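Local coordinates for translocator protein BipD (Burkholderia pseudomallei, PDB 3NFT) that is required by the bacterium to invade epithelial cells and survive inside host cells, and probably regulates secretion of the effectors BipB and BipC, at residues I130-G133 against K134-D138; L235-D238 against G239-W242; T267-E270 against K271-Q275. All coordinates share one frame; numbering follows the deposited sequence.

Contact 1 (I130-G133 against K134-D138)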
loop_
_atom_site.group_PDB
_atom_site.type_symbol
_atom_site.label_atom_id
_atom_site.label_comp_id
_atom_site.label_asym_id
_atom_site.label_seq_id
_atom_site.Cartn_x
_atom_site.Cartn_y
_atom_site.Cartn_z
ATOM N N ILE A 130 5.844 3.020 -1.153
ATOM C CA ILE A 130 7.108 3.729 -1.251
ATOM C C ILE A 130 7.778 3.807 0.115
ATOM O O ILE A 130 8.976 3.589 0.241
ATOM C CB ILE A 130 6.937 5.118 -1.888
ATOM C CG1 ILE A 130 6.637 4.976 -3.389
ATOM C CG2 ILE A 130 8.202 5.958 -1.715
ATOM C CD1 ILE A 130 6.221 6.239 -4.063
ATOM N N GLY A 131 6.997 4.096 1.151
ATOM C CA GLY A 131 7.548 4.184 2.503
ATOM C C GLY A 131 8.185 2.888 2.958
ATOM O O GLY A 131 9.257 2.900 3.560
ATOM N N GLN A 132 7.535 1.760 2.675
ATOM C CA GLN A 132 8.105 0.435 2.969
ATOM C C GLN A 132 9.411 0.234 2.184
ATOM O O GLN A 132 10.401 -0.274 2.719
ATOM C CB GLN A 132 7.117 -0.676 2.618
ATOM C CG GLN A 132 7.665 -2.110 2.754
ATOM C CD GLN A 132 7.992 -2.489 4.197
ATOM O OE1 GLN A 132 7.341 -2.021 5.127
ATOM N NE2 GLN A 132 9.015 -3.327 4.383
ATOM N N GLY A 133 9.411 0.677 0.927
ATOM C CA GLY A 133 10.619 0.620 0.087
ATOM C C GLY A 133 11.784 1.365 0.698
ATOM O O GLY A 133 12.896 0.843 0.762
ATOM N N LYS A 134 11.525 2.585 1.158
ATOM C CA LYS A 134 12.529 3.391 1.843
ATOM C C LYS A 134 13.081 2.686 3.092
ATOM O O LYS A 134 14.290 2.686 3.322
ATOM C CB LYS A 134 11.956 4.754 2.232
ATOM C CG LYS A 134 11.670 5.704 1.084
ATOM C CD LYS A 134 11.108 7.000 1.678
ATOM C CE LYS A 134 10.510 7.925 0.655
ATOM N NZ LYS A 134 9.955 9.133 1.338
ATOM N N SER A 135 12.196 2.091 3.893
ATOM C CA SER A 135 12.610 1.324 5.079
ATOM C C SER A 135 13.531 0.162 4.717
ATOM O O SER A 135 14.585 -0.030 5.333
ATOM C CB SER A 135 11.379 0.794 5.852
ATOM O OG SER A 135 11.771 0.012 6.984
ATOM N N ASP A 136 13.159 -0.603 3.702
ATOM C CA ASP A 136 13.966 -1.757 3.289
ATOM C C ASP A 136 15.328 -1.329 2.760
ATOM O O ASP A 136 16.338 -1.969 3.051
ATOM C CB ASP A 136 13.239 -2.596 2.244
ATOM C CG ASP A 136 12.125 -3.433 2.831
ATOM O OD1 ASP A 136 12.128 -3.685 4.051
ATOM O OD2 ASP A 136 11.233 -3.833 2.070
ATOM N N ILE A 137 15.365 -0.246 1.985
ATOM C CA ILE A 137 16.648 0.290 1.540
ATOM C C ILE A 137 17.573 0.612 2.677
ATOM O O ILE A 137 18.753 0.247 2.669
ATOM C CB ILE A 137 16.477 1.609 0.721
ATOM C CG1 ILE A 137 15.877 1.301 -0.636
ATOM C CG2 ILE A 137 17.819 2.380 0.614
ATOM C CD1 ILE A 137 15.249 2.569 -1.268
ATOM N N ASP A 138 17.030 1.343 3.642
ATOM C CA ASP A 138 17.796 1.752 4.807
ATOM C C ASP A 138 18.260 0.565 5.624
ATOM O O ASP A 138 19.425 0.509 6.056
ATOM C CB ASP A 138 16.929 2.653 5.706
ATOM C CG ASP A 138 16.797 4.072 5.188
ATOM O OD1 ASP A 138 16.010 4.828 5.813
ATOM O OD2 ASP A 138 17.448 4.456 4.195
#

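Contact 2 (L235-D238 against G239-W242)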
loop_
_atom_site.group_PDB
_atom_site.type_symbol
_atom_site.label_atom_id
_atom_site.label_comp_id
_atom_site.label_asym_id
_atom_site.label_seq_id
_atom_site.Cartn_x
_atom_site.Cartn_y
_atom_site.Cartn_z
ATOM N N LEU A 235 43.981 -21.774 18.893
ATOM C CA LEU A 235 45.371 -21.329 18.920
ATOM C C LEU A 235 46.138 -21.902 20.104
ATOM O O LEU A 235 45.590 -22.031 21.218
ATOM C CB LEU A 235 45.440 -19.825 18.983
ATOM C CG LEU A 235 45.080 -19.165 17.652
ATOM C CD1 LEU A 235 44.563 -17.771 17.891
ATOM C CD2 LEU A 235 46.321 -19.235 16.694
ATOM N N PRO A 236 47.415 -22.229 19.887
ATOM C CA PRO A 236 48.324 -22.588 20.974
ATOM C C PRO A 236 48.828 -21.316 21.634
ATOM O O PRO A 236 48.514 -20.207 21.187
ATOM C CB PRO A 236 49.447 -23.299 20.232
ATOM C CG PRO A 236 49.579 -22.463 18.987
ATOM C CD PRO A 236 48.151 -22.112 18.610
ATOM N N PRO A 237 49.639 -21.456 22.685
ATOM C CA PRO A 237 50.197 -20.278 23.370
ATOM C C PRO A 237 51.400 -19.667 22.655
ATOM O O PRO A 237 51.845 -20.231 21.653
ATOM C CB PRO A 237 50.592 -20.840 24.746
ATOM C CG PRO A 237 50.869 -22.192 24.453
ATOM C CD PRO A 237 49.911 -22.690 23.424
ATOM N N ASP A 238 51.870 -18.516 23.113
ATOM C CA ASP A 238 53.119 -17.963 22.571
ATOM C C ASP A 238 54.282 -18.959 22.617
ATOM O O ASP A 238 54.357 -19.852 23.481
ATOM C CB ASP A 238 53.512 -16.659 23.256
ATOM C CG ASP A 238 52.620 -15.508 22.908
ATOM O OD1 ASP A 238 52.649 -14.478 23.651
ATOM O OD2 ASP A 238 51.910 -15.588 21.880
ATOM N N GLY A 239 55.189 -18.824 21.643
ATOM C CA GLY A 239 56.369 -19.625 21.584
ATOM C C GLY A 239 56.222 -21.043 21.086
ATOM O O GLY A 239 57.172 -21.845 21.173
ATOM N N THR A 240 55.048 -21.375 20.576
ATOM C CA THR A 240 54.771 -22.735 20.138
ATOM C C THR A 240 55.549 -23.069 18.891
ATOM O O THR A 240 55.556 -22.298 17.929
ATOM C CB THR A 240 53.278 -22.938 19.890
ATOM O OG1 THR A 240 52.602 -22.871 21.158
ATOM C CG2 THR A 240 52.990 -24.301 19.220
ATOM N N VAL A 241 56.232 -24.195 18.930
ATOM C CA VAL A 241 56.978 -24.696 17.795
ATOM C C VAL A 241 56.334 -25.992 17.329
ATOM O O VAL A 241 56.237 -26.978 18.079
ATOM C CB VAL A 241 58.467 -24.885 18.108
ATOM C CG1 VAL A 241 59.171 -25.508 16.901
ATOM C CG2 VAL A 241 59.105 -23.552 18.464
ATOM N N TRP A 242 55.850 -25.977 16.093
ATOM C CA TRP A 242 55.171 -27.134 15.505
ATOM C C TRP A 242 55.909 -27.635 14.267
ATOM O O TRP A 242 56.390 -26.843 13.445
ATOM C CB TRP A 242 53.754 -26.774 15.078
ATOM C CG TRP A 242 52.694 -26.793 16.128
ATOM C CD1 TRP A 242 52.698 -27.518 17.288
ATOM C CD2 TRP A 242 51.425 -26.129 16.074
ATOM N NE1 TRP A 242 51.515 -27.306 17.972
ATOM C CE2 TRP A 242 50.720 -26.463 17.239
ATOM C CE3 TRP A 242 50.829 -25.249 15.166
ATOM C CZ2 TRP A 242 49.448 -25.939 17.519
ATOM C CZ3 TRP A 242 49.577 -24.744 15.448
ATOM C CH2 TRP A 242 48.889 -25.110 16.604
#

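Contact 3 (T267-E270 against K271-Q275)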
loop_
_atom_site.group_PDB
_atom_site.type_symbol
_atom_site.label_atom_id
_atom_site.label_comp_id
_atom_site.label_asym_id
_atom_site.label_seq_id
_atom_site.Cartn_x
_atom_site.Cartn_y
_atom_site.Cartn_z
ATOM N N THR A 267 26.349 -15.378 1.384
ATOM C CA THR A 267 24.904 -15.571 1.519
ATOM C C THR A 267 24.176 -14.242 1.705
ATOM O O THR A 267 23.171 -13.940 1.034
ATOM C CB THR A 267 24.623 -16.555 2.696
ATOM O OG1 THR A 267 25.214 -17.805 2.350
ATOM C CG2 THR A 267 23.107 -16.700 2.941
ATOM N N LEU A 268 24.691 -13.398 2.591
ATOM C CA LEU A 268 24.026 -12.140 2.832
ATOM C C LEU A 268 24.127 -11.194 1.605
ATOM O O LEU A 268 23.194 -10.452 1.297
ATOM C CB LEU A 268 24.548 -11.544 4.154
ATOM C CG LEU A 268 23.778 -12.041 5.418
ATOM C CD1 LEU A 268 23.194 -13.454 5.397
ATOM C CD2 LEU A 268 24.616 -11.895 6.707
ATOM N N VAL A 269 25.232 -11.262 0.869
ATOM C CA VAL A 269 25.373 -10.446 -0.339
ATOM C C VAL A 269 24.357 -10.915 -1.395
ATOM O O VAL A 269 23.808 -10.120 -2.152
ATOM C CB VAL A 269 26.823 -10.473 -0.856
ATOM C CG1 VAL A 269 26.928 -9.909 -2.260
ATOM C CG2 VAL A 269 27.739 -9.703 0.083
ATOM N N GLU A 270 24.101 -12.204 -1.461
ATOM C CA GLU A 270 23.057 -12.710 -2.374
ATOM C C GLU A 270 21.669 -12.199 -1.990
ATOM O O GLU A 270 20.846 -11.871 -2.835
ATOM C CB GLU A 270 23.093 -14.236 -2.402
ATOM C CG GLU A 270 24.273 -14.785 -3.171
ATOM C CD GLU A 270 24.529 -16.257 -2.951
ATOM O OE1 GLU A 270 23.743 -16.931 -2.235
ATOM O OE2 GLU A 270 25.543 -16.743 -3.497
ATOM N N LYS A 271 21.396 -12.111 -0.689
ATOM C CA LYS A 271 20.126 -11.608 -0.229
ATOM C C LYS A 271 20.018 -10.108 -0.514
ATOM O O LYS A 271 18.950 -9.631 -0.886
ATOM C CB LYS A 271 19.956 -11.902 1.256
ATOM C CG LYS A 271 19.907 -13.365 1.569
ATOM C CD LYS A 271 19.865 -13.567 3.049
ATOM C CE LYS A 271 19.673 -15.015 3.389
ATOM N NZ LYS A 271 19.985 -15.215 4.834
ATOM N N TYR A 272 21.131 -9.375 -0.362
ATOM C CA TYR A 272 21.188 -7.960 -0.689
ATOM C C TYR A 272 20.908 -7.761 -2.199
ATOM O O TYR A 272 20.177 -6.865 -2.585
ATOM C CB TYR A 272 22.558 -7.423 -0.310
ATOM C CG TYR A 272 22.855 -6.049 -0.807
ATOM C CD1 TYR A 272 22.158 -4.932 -0.337
ATOM C CD2 TYR A 272 23.848 -5.837 -1.757
ATOM C CE1 TYR A 272 22.445 -3.651 -0.820
ATOM C CE2 TYR A 272 24.141 -4.563 -2.220
ATOM C CZ TYR A 272 23.448 -3.474 -1.748
ATOM O OH TYR A 272 23.708 -2.210 -2.234
ATOM N N SER A 273 21.502 -8.602 -3.030
ATOM C CA SER A 273 21.242 -8.557 -4.471
ATOM C C SER A 273 19.758 -8.772 -4.801
ATOM O O SER A 273 19.210 -8.116 -5.684
ATOM C CB SER A 273 22.120 -9.584 -5.182
ATOM O OG SER A 273 23.487 -9.282 -4.966
ATOM N N HIS A 274 19.112 -9.694 -4.093
ATOM C CA HIS A 274 17.669 -9.895 -4.218
ATOM C C HIS A 274 16.882 -8.641 -3.816
ATOM O O HIS A 274 15.929 -8.248 -4.501
ATOM C CB HIS A 274 17.191 -11.124 -3.432
ATOM C CG HIS A 274 15.717 -11.335 -3.506
ATOM N ND1 HIS A 274 14.869 -11.027 -2.460
ATOM C CD2 HIS A 274 14.930 -11.789 -4.510
ATOM C CE1 HIS A 274 13.627 -11.314 -2.810
ATOM N NE2 HIS A 274 13.637 -11.769 -4.049
ATOM N N GLN A 275 17.295 -7.976 -2.740
ATOM C CA GLN A 275 16.697 -6.715 -2.358
ATOM C C GLN A 275 16.855 -5.663 -3.453
ATOM O O GLN A 275 15.915 -4.943 -3.737
ATOM C CB GLN A 275 17.270 -6.199 -1.009
ATOM C CG GLN A 275 17.343 -4.677 -0.783
ATOM C CD GLN A 275 16.003 -3.996 -0.735
ATOM O OE1 GLN A 275 14.962 -4.632 -0.452
ATOM N NE2 GLN A 275 16.002 -2.681 -0.998
#

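Contact 1 (I130-G133 against K134-D138)
Ile130 and Lys134 meet one turn apart on helix 121-160, a long helix predicted to form part of a coiled coil. The lysine chain can be followed outward: Lys134 CB lies 3.5 Å from Gly131 O, Lys134 CG sits 3.5 Å from Ile130 O, and Lys134 CE then rests on the isoleucine branch, 3.8 Å from Ile130 CG2. CG is anti to its own carbonyl carbon (chi1 -70°) and the rest is fully extended, which carries the chain back along the helix toward its N-terminal end. There NZ forms a salt bridge with Glu100 on helix 76-103.

Beneath the side chains runs the ordinary i to i+4 bonding of an alpha helix, as in Lys134 N to Ile130 O at 2.9 Å. Gly133 brings no side chain, and Ile137 folds over its carbonyl, with Ile137 CG1 at 3.3 Å from Gly133 O. Ile137 itself is buried against helices 76-103 and 244-295.

On another face of the helix Gln132 and Asp136 meet near Pro121 of the second subunit. The stronger partner of the aspartate is Arg204, which makes a salt bridge with OD1. The amide and carboxylate planes stand 71° apart, and the glutamine, bent at chi2 (66°), adds a weak hydrogen bond from Gln132 NE2 to Asp136 OD2 at 3.2 Å.

Contact 2 (L235-D238 against G239-W242)
Pro237 to Thr240 form a type II beta turn that leads from the loop after helix 226-233 into strand 240-243. Its central pair is Asp238 and Gly239, whose positive phi of 77° belongs to the third position of this turn. Pro237, the first residue of the turn, and Pro236 before it are both extended, and Pro236 lies against Thr240 and Trp242.

Thr240 closes the turn through its side chain: its hydroxyl OG1 donates to Pro237 O at 2.8 Å, approaching tilted 35° from the carbonyl plane. OG1 is placed for this by a chi1 of -68°, anti to the carbonyl carbon of its own residue. The same Thr240 OG1 touches both prolines, 3.3 Å from Pro236 CB and 3.5 Å from Pro237 CD, while the threonine crosses each of them at about a right angle.

The methyl branch of Thr240 goes the other way. Thr240 CG2 lies 3.5 Å above the plane of the Trp242 ring, offset toward the rim, and is 3.8 Å from Pro236 CB. Pro236 also meets the far end of the indole, its CG 3.6 Å from Trp242 CH2. Proline, threonine methyl and indole thus make a small apolar cluster at the protein surface.

Strand 240-243 is an outermost strand of its antiparallel sheet, with backbone hydrogen bonds between Thr240 and Ile175 and between Trp242 and Met173 on strand 172-175. The turn itself is fastened at two points: Gly239 N bonds Asp176 OD2, between strand 172-175 and helix 177-189, and Asp238 OD2 bonds the backbone N of Lys179 in the first turn of that helix.

Contact 3 (T267-E270 against K271-Q275)
Val269 O takes a backbone hydrogen bond and, in one conformer of the serine, a hydroxyl bond from Ser273, one turn further along helix 244-295, within a predicted coiled coil. The backbone N of Ser273 reaches Val269 O at 2.9 Å and its hydroxyl OG donates to the same oxygen at 3.0 Å, the two arriving from opposite faces of the carbonyl plane. A chi1 of -61° folds the hydroxyl back over the preceding turn, a common way for a serine within a helix to use its hydroxyl. The serine has two conformers, and the hydroxyl bond belongs to one of them, which leaves it less certain than the backbone bond. The edge of the Tyr272 ring also lies near this carbonyl oxygen.

The remaining carbonyls are used in the regular i to i+4 pattern. Thr267 O accepts from Lys271 N at 3.1 Å, Leu268 O from Tyr272 N at 2.9 Å, and Glu270 O from His274 N at 3.1 Å.

Lys271 is extended throughout and runs beside Thr267, both pointing the same way. Its CG lies 3.4 Å from Thr267 O, and its CE is 3.9 Å from Thr267 CG2. Leu268 crosses the end of this chain, CD1 coming 3.7 Å from Lys271 NZ. NZ of the buried Lys271 thus has methyl groups beside it and is hydrogen-bonded to Glu208 O. Thr267 OG1, on the other branch, bonds to Asn263 O one turn earlier.

Around this stretch Tyr272 is buried among helices 41-56, 76-103 and 121-160, meeting Leu47, His88 and Val144. Val269 packs on Ile51 of helix 41-56, Lys271 touches Tyr140 of helix 121-160, and His274 touches Asp120 of the second subunit.

Contacts 1 and 3 are short stretches, of about two and a half turns each, on the two long helices, 121-160 and 244-295, each predicted as coiled coil. Their centres are 16 Å apart and they touch directly: Asp136 CB packs 3.8 Å from Gln275 OE1. Both also reach the second subunit. Contact 2 lies far off, across the centre of the chain from contact 1, with centres 50 Å and nearest atoms about 33 Å apart. From contact 3 its centre is 39 Å away, yet the chain joins them, since strand 240-243 leads straight into helix 244-295. Contact 2 therefore marks the entry to the helix, a later part of which forms contact 3.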